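PDB 1RYN: chloroplastic group IIB intron splicing facilitator CRS2, chloroplastic from Zea mays, which is required for splicing group IIB introns in chloroplasts, working in complexes with CAF1 or CAF2, and lacks the peptidyl-tRNA hydrolase activity of its family. Local coordinates for residues Ala9-Pro14 with Val63-Tyr68; Gly56-Leu61 with Leu177-Phe182; Leu104-Lys109 with Pro132-Gly137. The protein carries 3 engineered substitutions. All coordinates share one frame; numbering follows the deposited sequence.

Contact 1 of 3, residues Ala9-Pro14 with Val63-Tyr68; sequences AGLGNP and VKPQSY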
loop_
_atom_site.group_PDB
_atom_site.type_symbol
_atom_site.label_atom_id
_atom_site.label_comp_id
_atom_site.label_asym_id
_atom_site.label_seq_id
_atom_site.Cartn_x
_atom_site.Cartn_y
_atom_site.Cartn_z
ATOM N N ALA A 9 2.639 -1.977 -4.999
ATOM C CA ALA A 9 1.280 -1.651 -5.394
ATOM C C ALA A 9 0.479 -1.133 -4.256
ATOM O O ALA A 9 0.479 -1.753 -3.225
ATOM C CB ALA A 9 0.587 -2.949 -5.750
ATOM N N GLY A 10 -0.226 -0.041 -4.458
ATOM C CA GLY A 10 -1.058 0.485 -3.382
ATOM C C GLY A 10 -2.471 0.265 -3.862
ATOM O O GLY A 10 -2.724 0.340 -5.067
ATOM N N LEU A 11 -3.375 -0.038 -2.956
ATOM C CA LEU A 11 -4.745 -0.297 -3.350
ATOM C C LEU A 11 -5.686 0.893 -3.255
ATOM O O LEU A 11 -5.448 1.821 -2.520
ATOM C CB LEU A 11 -5.301 -1.518 -2.595
ATOM C CG LEU A 11 -4.375 -2.734 -2.658
ATOM C CD1 LEU A 11 -4.994 -3.890 -1.871
ATOM C CD2 LEU A 11 -4.172 -3.178 -4.114
ATOM N N GLY A 12 -6.775 0.856 -3.992
ATOM C CA GLY A 12 -7.742 1.942 -3.945
ATOM C C GLY A 12 -8.753 1.828 -5.088
ATOM O O GLY A 12 -8.722 0.872 -5.858
ATOM N N ASN A 13 -9.634 2.828 -5.178
ATOM C CA ASN A 13 -10.635 2.937 -6.233
ATOM C C ASN A 13 -10.279 4.173 -7.018
ATOM O O ASN A 13 -10.056 5.260 -6.477
ATOM C CB ASN A 13 -12.062 3.093 -5.706
ATOM C CG ASN A 13 -12.540 1.854 -4.984
ATOM O OD1 ASN A 13 -12.459 0.758 -5.535
ATOM N ND2 ASN A 13 -13.017 2.019 -3.750
ATOM N N PRO A 14 -10.234 4.027 -8.296
ATOM C CA PRO A 14 -9.870 5.141 -9.118
ATOM C C PRO A 14 -11.014 6.109 -9.269
ATOM O O PRO A 14 -12.169 5.692 -9.194
ATOM C CB PRO A 14 -9.622 4.500 -10.505
ATOM C CG PRO A 14 -10.442 3.213 -10.530
ATOM C CD PRO A 14 -10.947 3.005 -9.102
ATOM N N VAL A 63 2.715 0.585 -8.861
ATOM C CA VAL A 63 1.446 0.405 -9.462
ATOM C C VAL A 63 0.238 0.836 -8.685
ATOM O O VAL A 63 0.191 0.770 -7.466
ATOM C CB VAL A 63 1.322 -1.120 -9.319
ATOM C CG1 VAL A 63 0.157 -1.694 -10.087
ATOM C CG2 VAL A 63 2.623 -1.778 -9.687
ATOM N N LYS A 64 -0.779 1.203 -9.427
ATOM C CA LYS A 64 -2.053 1.556 -8.826
ATOM C C LYS A 64 -3.090 0.812 -9.644
ATOM O O LYS A 64 -3.406 1.227 -10.749
ATOM C CB LYS A 64 -2.335 3.044 -8.878
ATOM C CG LYS A 64 -1.753 3.789 -7.690
ATOM C CD LYS A 64 -1.368 5.232 -8.012
ATOM C CE LYS A 64 -2.407 5.992 -8.829
ATOM N NZ LYS A 64 -2.669 7.356 -8.327
ATOM N N PRO A 65 -3.578 -0.308 -9.165
ATOM C CA PRO A 65 -4.578 -1.037 -9.962
ATOM C C PRO A 65 -5.787 -0.137 -10.312
ATOM O O PRO A 65 -6.190 0.757 -9.560
ATOM C CB PRO A 65 -4.952 -2.301 -9.174
ATOM C CG PRO A 65 -3.839 -2.441 -8.136
ATOM C CD PRO A 65 -3.269 -1.039 -7.913
ATOM N N GLN A 66 -6.362 -0.352 -11.471
ATOM C CA GLN A 66 -7.459 0.466 -11.898
ATOM C C GLN A 66 -8.749 -0.319 -11.961
ATOM O O GLN A 66 -9.767 0.134 -12.500
ATOM C CB GLN A 66 -7.107 0.922 -13.324
ATOM C CG GLN A 66 -7.556 2.346 -13.690
ATOM C CD GLN A 66 -6.857 3.402 -12.883
ATOM O OE1 GLN A 66 -7.288 4.565 -12.882
ATOM N NE2 GLN A 66 -5.847 2.990 -12.131
ATOM N N SER A 67 -8.723 -1.501 -11.401
ATOM C CA SER A 67 -9.887 -2.344 -11.429
ATOM C C SER A 67 -10.865 -2.208 -10.269
ATOM O O SER A 67 -11.878 -2.926 -10.262
ATOM C CB SER A 67 -9.473 -3.799 -11.585
ATOM O OG SER A 67 -8.644 -4.179 -10.496
ATOM N N TYR A 68 -10.565 -1.326 -9.297
ATOM C CA TYR A 68 -11.412 -1.170 -8.125
ATOM C C TYR A 68 -10.966 -2.129 -7.006
ATOM O O TYR A 68 -10.605 -3.285 -7.184
ATOM C CB TYR A 68 -12.937 -1.136 -8.406
ATOM C CG TYR A 68 -13.346 0.091 -9.230
ATOM C CD1 TYR A 68 -12.893 0.311 -10.534
ATOM C CD2 TYR A 68 -14.190 1.059 -8.672
ATOM C CE1 TYR A 68 -13.271 1.454 -11.246
ATOM C CE2 TYR A 68 -14.590 2.204 -9.364
ATOM C CZ TYR A 68 -14.148 2.385 -10.674
ATOM O OH TYR A 68 -14.536 3.499 -11.370
HETATM O O HOH W 1 -8.576 0.223 -8.525
#
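The ring of Y68 carries P14 over one face: P14 CD stands 3.4 Å from the ring centroid and 6° off its normal, a CH-pi contact, and P14 CG leans toward Y68 CE1. N13 approaches the same ring obliquely, its amide plane turned 37° from the ring and its OD1 3.4 Å from Y68 CA. That oxygen accepts a hydrogen bond from M69 N, which would restrain the turn of the N13 amide. Q66, bent at chi2 (65°), brings OE1 against P14 CB.

Both segments run off the ends of neighbouring parallel strands, 6-10 and 58-65, of the peptidyl-tRNA hydrolase fold, and their loops rim the cleft that in active relatives holds the catalytic histidine. Y68 corresponds to a tRNA-binding residue of relatives and may act so here; N13 lies beside Y18 and H23, the counterparts of another tRNA-binding residue and the proton acceptor.

Where the loops part, a water bridges them, donating to G12 O and P65 O and accepting from Y68 N at 2.6 Å. In the sheet, G10 N donates to V63 O (3.1 Å). Past it, P65 CD lies 3.2 Å from G10 O, a buried carbonyl with no hydrogen-bond partner in the model, and L11 CD2 meets P65 CG.

Contact 2 of 3, residues Gly56-Leu61 with Leu177-Phe182; sequences GEVPVL and LVLKGF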
loop_
_atom_site.group_PDB
_atom_site.type_symbol
_atom_site.label_atom_id
_atom_site.label_comp_id
_atom_site.label_asym_id
_atom_site.label_seq_id
_atom_site.Cartn_x
_atom_site.Cartn_y
_atom_site.Cartn_z
ATOM N N GLY A 56 17.403 3.109 -5.366
ATOM C CA GLY A 56 18.771 2.807 -5.232
ATOM C C GLY A 56 19.051 1.936 -6.412
ATOM O O GLY A 56 18.648 2.263 -7.506
ATOM N N GLU A 57 19.720 0.823 -6.185
ATOM C CA GLU A 57 20.053 -0.061 -7.261
ATOM C C GLU A 57 18.990 -1.060 -7.504
ATOM O O GLU A 57 19.116 -1.807 -8.427
ATOM C CB GLU A 57 21.340 -0.864 -6.989
ATOM C CG GLU A 57 21.191 -1.776 -5.753
ATOM C CD GLU A 57 21.917 -1.221 -4.551
ATOM O OE1 GLU A 57 21.879 -0.036 -4.199
ATOM O OE2 GLU A 57 22.608 -2.152 -3.926
ATOM N N VAL A 58 17.977 -1.088 -6.688
ATOM C CA VAL A 58 16.927 -2.065 -6.860
ATOM C C VAL A 58 15.844 -1.632 -7.811
ATOM O O VAL A 58 15.201 -0.617 -7.598
ATOM C CB VAL A 58 16.305 -2.311 -5.492
ATOM C CG1 VAL A 58 15.232 -3.396 -5.536
ATOM C CG2 VAL A 58 17.423 -2.649 -4.500
ATOM N N PRO A 59 15.617 -2.421 -8.863
ATOM C CA PRO A 59 14.577 -2.100 -9.835
ATOM C C PRO A 59 13.221 -2.375 -9.288
ATOM O O PRO A 59 13.005 -3.444 -8.704
ATOM C CB PRO A 59 14.691 -3.114 -10.980
ATOM C CG PRO A 59 15.441 -4.295 -10.384
ATOM C CD PRO A 59 16.194 -3.759 -9.152
ATOM N N VAL A 60 12.296 -1.454 -9.528
ATOM C CA VAL A 60 10.932 -1.662 -9.049
ATOM C C VAL A 60 9.911 -1.176 -10.037
ATOM O O VAL A 60 10.205 -0.437 -10.939
ATOM C CB VAL A 60 10.669 -0.882 -7.754
ATOM C CG1 VAL A 60 11.686 -1.196 -6.688
ATOM C CG2 VAL A 60 10.694 0.621 -8.004
ATOM N N LEU A 61 8.682 -1.595 -9.813
ATOM C CA LEU A 61 7.524 -1.169 -10.562
ATOM C C LEU A 61 6.526 -0.704 -9.486
ATOM O O LEU A 61 6.296 -1.397 -8.480
ATOM C CB LEU A 61 6.851 -2.224 -11.499
ATOM C CG LEU A 61 7.245 -3.649 -11.181
ATOM C CD1 LEU A 61 6.286 -4.614 -11.845
ATOM C CD2 LEU A 61 8.670 -3.907 -11.646
ATOM N N LEU A 177 12.923 -1.487 3.501
ATOM C CA LEU A 177 12.653 -2.874 3.286
ATOM C C LEU A 177 13.273 -3.379 2.037
ATOM O O LEU A 177 13.810 -4.466 1.996
ATOM C CB LEU A 177 11.168 -3.081 3.118
ATOM C CG LEU A 177 10.827 -4.554 3.159
ATOM C CD1 LEU A 177 11.269 -5.130 4.499
ATOM C CD2 LEU A 177 9.320 -4.730 2.956
ATOM N N VAL A 178 13.135 -2.562 1.016
ATOM C CA VAL A 178 13.609 -2.869 -0.300
ATOM C C VAL A 178 15.096 -2.727 -0.519
ATOM O O VAL A 178 15.745 -3.565 -1.148
ATOM C CB VAL A 178 12.856 -1.996 -1.275
ATOM C CG1 VAL A 178 13.600 -1.892 -2.588
ATOM C CG2 VAL A 178 11.434 -2.500 -1.446
ATOM N N LEU A 179 15.661 -1.651 -0.022
ATOM C CA LEU A 179 17.101 -1.408 -0.234
ATOM C C LEU A 179 18.010 -1.414 0.995
ATOM O O LEU A 179 19.012 -2.105 1.040
ATOM C CB LEU A 179 17.215 -0.040 -0.917
ATOM C CG LEU A 179 18.623 0.455 -1.038
ATOM C CD1 LEU A 179 19.268 -0.265 -2.212
ATOM C CD2 LEU A 179 18.506 1.926 -1.355
ATOM N N LYS A 180 17.642 -0.593 1.967
ATOM C CA LYS A 180 18.379 -0.396 3.191
ATOM C C LYS A 180 18.601 -1.626 4.057
ATOM O O LYS A 180 19.693 -2.201 4.107
ATOM C CB LYS A 180 17.828 0.779 4.008
ATOM C CG LYS A 180 18.382 2.130 3.583
ATOM C CD LYS A 180 17.326 3.098 3.073
ATOM C CE LYS A 180 17.571 4.530 3.535
ATOM N NZ LYS A 180 17.475 5.543 2.472
ATOM N N GLY A 181 17.542 -1.998 4.769
ATOM C CA GLY A 181 17.571 -3.120 5.700
ATOM C C GLY A 181 17.253 -2.573 7.106
ATOM O O GLY A 181 17.833 -1.549 7.475
ATOM N N PHE A 182 16.313 -3.271 7.830
ATOM C CA PHE A 182 15.306 -2.616 8.911
ATOM C C PHE A 182 15.988 -1.947 10.118
ATOM O O PHE A 182 15.319 -0.872 10.169
ATOM C CB PHE A 182 14.195 -3.552 9.287
ATOM C CG PHE A 182 13.076 -2.690 8.705
ATOM C CD1 PHE A 182 12.563 -1.524 9.304
ATOM C CD2 PHE A 182 12.425 -3.117 7.550
ATOM C CE1 PHE A 182 11.547 -0.780 8.719
ATOM C CE2 PHE A 182 11.388 -2.422 6.956
ATOM C CZ PHE A 182 10.954 -1.246 7.548
#
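V58 overlaps the last turn of helix 157-180 with both of its methyl groups, one against each of two successive helix residues. CG1, placed anti to the backbone N (chi1 -177°), meets V178 CG1 at 3.7 Å, and the two valines cross at a slant. CG2, on the other branch, reaches L179 CD1 at 3.8 Å; here V58 and L179 slide past one another in opposite directions, so that the leucine lies alongside the valine. V58 CG2 also comes within 3.9 Å of V178 O, which brings this methyl against the helix backbone as well as its side chains.

L179 spreads its two methyls over the turn that leads into the strand. With CG anti to the backbone N (chi1 172°), CD2 rests 4.0 Å from G56 CA, while CD1 faces the carboxylate of E57, 3.3 Å from its OE1. E57 comes across the leucine at about a right angle. This is a van der Waals approach of a charged group to a methyl. G56 has a positive phi, and a side chain on it would run into L179 CD2, so the close passage of leucine and backbone depends on the glycine.

No hydrogen bond links the two segments, which bury 215 Å² between them, most of it on V58, V178 and L179. W6 of strand 6-10 touches both V58 and V178, joining the neighbouring strand to the patch. The helix ends just beyond, where G181 leaves helical geometry with positive phi. Well away from the residues matched to the tRNA-binding and catalytic positions of the family, this is the packing of a helix end against a beta-sheet, characteristic of the alpha/beta fold of the peptidyl-tRNA hydrolase family.

Contact 3 of 3, residues Leu104-Lys109 with Pro132-Gly137; sequences LRLQKK and PRLSIG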
loop_
_atom_site.group_PDB
_atom_site.type_symbol
_atom_site.label_atom_id
_atom_site.label_comp_id
_atom_site.label_asym_id
_atom_site.label_seq_id
_atom_site.Cartn_x
_atom_site.Cartn_y
_atom_site.Cartn_z
ATOM N N LEU A 104 1.526 2.731 10.904
ATOM C CA LEU A 104 1.815 1.784 9.839
ATOM C C LEU A 104 2.195 0.430 10.474
ATOM O O LEU A 104 2.632 0.333 11.646
ATOM C CB LEU A 104 2.989 2.243 8.960
ATOM C CG LEU A 104 2.969 3.725 8.622
ATOM C CD1 LEU A 104 4.332 4.175 8.184
ATOM C CD2 LEU A 104 1.972 3.976 7.501
ATOM N N ARG A 105 2.050 -0.620 9.683
ATOM C CA ARG A 105 2.380 -1.969 10.099
ATOM C C ARG A 105 2.928 -2.724 8.904
ATOM O O ARG A 105 2.343 -2.779 7.838
ATOM C CB ARG A 105 1.204 -2.751 10.640
ATOM C CG ARG A 105 1.519 -4.225 10.901
ATOM C CD ARG A 105 0.580 -4.868 11.943
ATOM N NE ARG A 105 1.310 -5.609 12.995
ATOM C CZ ARG A 105 1.105 -5.588 14.332
ATOM N NH1 ARG A 105 0.144 -4.864 14.912
ATOM N NH2 ARG A 105 1.886 -6.333 15.112
ATOM N N LEU A 106 4.072 -3.326 9.083
ATOM C CA LEU A 106 4.698 -4.080 8.009
ATOM C C LEU A 106 4.663 -5.543 8.337
ATOM O O LEU A 106 5.133 -5.968 9.373
ATOM C CB LEU A 106 6.179 -3.687 7.975
ATOM C CG LEU A 106 6.463 -2.532 7.056
ATOM C CD1 LEU A 106 7.917 -2.121 7.246
ATOM C CD2 LEU A 106 6.273 -3.016 5.611
ATOM N N GLN A 107 4.092 -6.330 7.495
ATOM C CA GLN A 107 4.099 -7.757 7.771
ATOM C C GLN A 107 4.518 -8.596 6.523
ATOM O O GLN A 107 4.457 -8.143 5.372
ATOM C CB GLN A 107 2.920 -8.318 8.573
ATOM C CG GLN A 107 1.854 -7.283 8.971
ATOM C CD GLN A 107 0.447 -7.724 8.592
ATOM O OE1 GLN A 107 0.081 -8.895 8.752
ATOM N NE2 GLN A 107 -0.342 -6.792 8.062
ATOM N N LYS A 108 4.970 -9.828 6.738
ATOM C CA LYS A 108 5.405 -10.638 5.629
ATOM C C LYS A 108 4.759 -11.997 5.572
ATOM O O LYS A 108 5.388 -12.975 5.185
ATOM C CB LYS A 108 6.909 -10.770 5.661
ATOM C CG LYS A 108 7.522 -9.665 6.485
ATOM C CD LYS A 108 8.206 -8.637 5.615
ATOM C CE LYS A 108 8.063 -7.243 6.172
ATOM N NZ LYS A 108 9.269 -6.448 5.908
ATOM N N LYS A 109 3.490 -12.036 5.958
ATOM C CA LYS A 109 2.708 -13.249 5.965
ATOM C C LYS A 109 1.373 -12.997 6.661
ATOM O O LYS A 109 0.790 -11.917 6.566
ATOM C CB LYS A 109 3.459 -14.412 6.603
ATOM C CG LYS A 109 3.323 -14.490 8.120
ATOM C CD LYS A 109 4.605 -14.932 8.825
ATOM C CE LYS A 109 4.935 -16.408 8.639
ATOM N NZ LYS A 109 5.807 -16.923 9.709
ATOM N N PRO A 132 5.059 -9.495 1.475
ATOM C CA PRO A 132 5.028 -8.393 2.430
ATOM C C PRO A 132 3.928 -7.419 2.144
ATOM O O PRO A 132 3.532 -7.143 1.002
ATOM C CB PRO A 132 6.327 -7.623 2.255
ATOM C CG PRO A 132 6.895 -8.053 0.906
ATOM C CD PRO A 132 6.190 -9.347 0.513
ATOM N N ARG A 133 3.425 -6.881 3.203
ATOM C CA ARG A 133 2.367 -5.917 3.099
ATOM C C ARG A 133 2.605 -4.790 4.067
ATOM O O ARG A 133 3.081 -5.017 5.187
ATOM C CB ARG A 133 1.040 -6.535 3.475
ATOM C CG ARG A 133 0.905 -7.965 3.013
ATOM C CD ARG A 133 1.196 -8.957 4.120
ATOM N NE ARG A 133 0.793 -10.318 3.773
ATOM C CZ ARG A 133 -0.332 -10.879 4.172
ATOM N NH1 ARG A 133 -1.203 -10.218 4.927
ATOM N NH2 ARG A 133 -0.594 -12.126 3.793
ATOM N N LEU A 134 2.263 -3.587 3.606
ATOM C CA LEU A 134 2.376 -2.360 4.384
ATOM C C LEU A 134 0.958 -1.840 4.726
ATOM O O LEU A 134 0.253 -1.303 3.871
ATOM C CB LEU A 134 3.252 -1.273 3.681
ATOM C CG LEU A 134 3.134 0.103 4.356
ATOM C CD1 LEU A 134 3.616 -0.040 5.777
ATOM C CD2 LEU A 134 4.003 1.159 3.686
ATOM N N SER A 135 0.517 -2.040 5.970
ATOM C CA SER A 135 -0.780 -1.553 6.355
ATOM C C SER A 135 -0.678 -0.114 6.873
ATOM O O SER A 135 0.241 0.199 7.631
ATOM C CB SER A 135 -1.394 -2.375 7.513
ATOM O OG SER A 135 -1.622 -3.725 7.143
ATOM N N ILE A 136 -1.654 0.741 6.481
ATOM C CA ILE A 136 -1.762 2.131 6.919
ATOM C C ILE A 136 -3.043 2.222 7.714
ATOM O O ILE A 136 -4.137 2.080 7.185
ATOM C CB ILE A 136 -1.877 3.086 5.751
ATOM C CG1 ILE A 136 -0.711 2.904 4.779
ATOM C CG2 ILE A 136 -1.968 4.503 6.304
ATOM C CD1 ILE A 136 -0.845 3.728 3.507
ATOM N N GLY A 137 -2.956 2.438 8.994
ATOM C CA GLY A 137 -4.186 2.483 9.742
ATOM C C GLY A 137 -5.093 3.664 9.456
ATOM O O GLY A 137 -4.661 4.805 9.209
#
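Strands 104-107 and 133-137 pair antiparallel at one margin of the mixed sheet of the peptidyl-tRNA hydrolase fold, their directions 161° apart. L104 with I136 and L106 with L134 are the non-hydrogen-bonded pairs; R105 with S135 and Q107 with R133 are the hydrogen-bonded ones. S135 N donates to R105 O at 2.7 Å, and Q107 N meets R133 O at 2.8 Å, with an N-H...O angle of 168°.

On the leucine face, L104 CD2 lies alongside I136 CG1 at 4.0 Å, both side chains pointing the same way. L106 CD2 comes to L134 CB at a slant, and helices 157-180 and 186-196 pack over this side. On the other face R133 is bent at chi2 (99°); NE bonds to F131 O and NH2 to R129 O, and the guanidinium makes a cation-pi contact with F131. An alanine here is likely to leave both these carbonyls without their guanidinium donors and the F131 ring without its cation. S135 OG lies 3.4 Å from Q107 NE2 and has weak bonds to Y94 and D96. The pairing thus sets an oily face under the helices against a polar one, where backbone carbonyls satisfy NE and NH2 of a buried arginine.

In the fold
Contacts 1 and 3 are buried and lie on opposite sides of the chain's centre, their own centres about 17 Å apart, whereas contact 2 is at the surface. All three reach one sheet. Contacts 1 and 2 share strand 58-65, one at its end near the residues that match the catalytic site of active relatives and the other at its start, about 22 Å away between centres. Contact 3 relies on a ladder of backbone bonds, contact 1 on a single such bond, a water and a proline-tyrosine CH-pi contact, and contact 2 almost wholly on van der Waals contacts of methyl groups. Contacts 2 and 3 touch: F182, just past helix 157-180, lies against L106, and L177 reaches K108 and P132.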